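Side-chain contact in 5-dehydro-2-deoxygluconokinase (Bacillus halodurans C-125, PDB 2QCV), which probably phosphorylates 5-dehydro-2-deoxy-D-gluconate with ATP in the breakdown of myo-inositol, as a member of the PfkB carbohydrate kinase family: residues S150-P153 and S154-V158. Numbering follows the deposited sequence.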
loop_
_atom_site.group_PDB
_atom_site.type_symbol
_atom_site.label_atom_id
_atom_site.label_comp_id
_atom_site.label_asym_id
_atom_site.label_seq_id
_atom_site.Cartn_x
_atom_site.Cartn_y
_atom_site.Cartn_z
ATOM N N SER A 150 -16.950 -6.162 0.497
ATOM C CA SER A 150 -15.653 -6.693 0.925
ATOM C C SER A 150 -14.564 -5.630 1.085
ATOM O O SER A 150 -13.611 -5.850 1.834
ATOM C CB SER A 150 -15.156 -7.804 -0.009
ATOM O OG SER A 150 -14.873 -7.323 -1.326
ATOM N N LYS A 151 -14.691 -4.478 0.415
ATOM C CA LYS A 151 -13.661 -3.455 0.488
ATOM C C LYS A 151 -14.305 -2.095 0.282
ATOM O O LYS A 151 -15.236 -1.965 -0.483
ATOM C CB LYS A 151 -12.604 -3.633 -0.644
ATOM C CG LYS A 151 -11.736 -4.871 -0.622
ATOM C CD LYS A 151 -10.688 -4.828 0.484
ATOM C CE LYS A 151 -10.113 -6.246 0.726
ATOM N NZ LYS A 151 -9.509 -6.379 2.091
ATOM N N SER A 152 -13.743 -1.087 0.926
ATOM C CA SER A 152 -13.994 0.304 0.565
ATOM C C SER A 152 -13.252 0.714 -0.721
ATOM O O SER A 152 -12.137 0.238 -0.957
ATOM C CB SER A 152 -13.528 1.193 1.717
ATOM O OG SER A 152 -14.238 0.892 2.920
ATOM N N PRO A 153 -13.788 1.675 -1.487
ATOM C CA PRO A 153 -15.023 2.422 -1.250
ATOM C C PRO A 153 -16.296 1.757 -1.669
ATOM O O PRO A 153 -17.371 2.296 -1.392
ATOM C CB PRO A 153 -14.833 3.697 -2.061
ATOM C CG PRO A 153 -13.954 3.298 -3.175
ATOM C CD PRO A 153 -13.036 2.240 -2.632
ATOM N N SER A 154 -16.219 0.602 -2.317
ATOM C CA SER A 154 -17.440 -0.105 -2.744
ATOM C C SER A 154 -18.390 -0.328 -1.568
ATOM O O SER A 154 -19.623 -0.143 -1.693
ATOM C CB SER A 154 -17.089 -1.449 -3.427
ATOM O OG SER A 154 -18.284 -2.179 -3.699
ATOM N N ARG A 155 -17.848 -0.756 -0.423
ATOM C CA ARG A 155 -18.651 -0.996 0.786
ATOM C C ARG A 155 -19.562 0.195 1.124
ATOM O O ARG A 155 -20.769 0.014 1.351
ATOM C CB ARG A 155 -17.695 -1.369 1.944
ATOM C CG ARG A 155 -18.230 -1.487 3.365
ATOM C CD ARG A 155 -17.027 -1.688 4.310
ATOM N NE ARG A 155 -16.490 -3.014 4.081
ATOM C CZ ARG A 155 -15.378 -3.508 4.598
ATOM N NH1 ARG A 155 -14.660 -2.808 5.443
ATOM N NH2 ARG A 155 -15.043 -4.757 4.334
ATOM N N GLU A 156 -19.004 1.409 1.114
ATOM C CA GLU A 156 -19.788 2.633 1.411
ATOM C C GLU A 156 -20.756 3.013 0.290
ATOM O O GLU A 156 -21.853 3.535 0.563
ATOM C CB GLU A 156 -18.882 3.831 1.716
ATOM C CG GLU A 156 -18.021 3.641 2.883
ATOM C CD GLU A 156 -16.774 2.808 2.589
ATOM O OE1 GLU A 156 -16.063 3.157 1.676
ATOM O OE2 GLU A 156 -16.480 1.902 3.348
ATOM N N ALA A 157 -20.367 2.751 -0.961
ATOM C CA ALA A 157 -21.264 2.931 -2.078
ATOM C C ALA A 157 -22.503 2.048 -1.896
ATOM O O ALA A 157 -23.624 2.497 -2.118
ATOM C CB ALA A 157 -20.554 2.590 -3.444
ATOM N N VAL A 158 -22.303 0.794 -1.487
ATOM C CA VAL A 158 -23.430 -0.114 -1.259
ATOM C C VAL A 158 -24.288 0.364 -0.103
ATOM O O VAL A 158 -25.518 0.367 -0.183
ATOM C CB VAL A 158 -22.949 -1.552 -1.001
ATOM C CG1 VAL A 158 -24.084 -2.437 -0.546
ATOM C CG2 VAL A 158 -22.266 -2.131 -2.321
#
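S154 meets K151 where a loop becomes a helix, within the beta-alpha-beta crossover that joins parallel strands 139-145 and 171-175 of the large sheet in this ribokinase-like fold. Its CB packs 3.5 Å from K151 O, and its small hydroxyl suits the tight bend because it can reach back to the carbonyl of A148. The K151 carbonyl also accepts the backbone N-H of R155, R155 N lying 2.9 Å from K151 O, and thus ties the loop to the incoming helix. The arginine's long chain, bent at its third torsion (-70°), turns back along the loop and lays one face of the guanidinium over K151 CA, which sits nearer the edge of the group than its centre. Its NE bonds to L149 O and its NH2 pairs with E188, so the flat group is held from more than one direction.

E156 is long enough to span one turn back to the loop. A bend at chi2 (80°) brings its carboxylate alongside S152, whose OG donates a very short bond of 2.5 Å to E156 OE2. The other oxygen, E156 OE1, lies 3.2 Å from P153 CA; the peptide bond before that proline is cis. Y192 of the second subunit also bonds OE2, placing this serine-glutamate pair at a subunit boundary. Replacing E156 by an alanine would remove the carboxylate, and would probably leave the S152 hydroxyl and Y192 of the second subunit without this acceptor.

Proline suits the position just before the helix, where its missing N-H costs no helical bond while its carbonyl accepts from A157. A157 N donates to P153 O at 3.1 Å, a bond from the fourth residue on, as in an alpha-helix, running close to the C=O direction (162°).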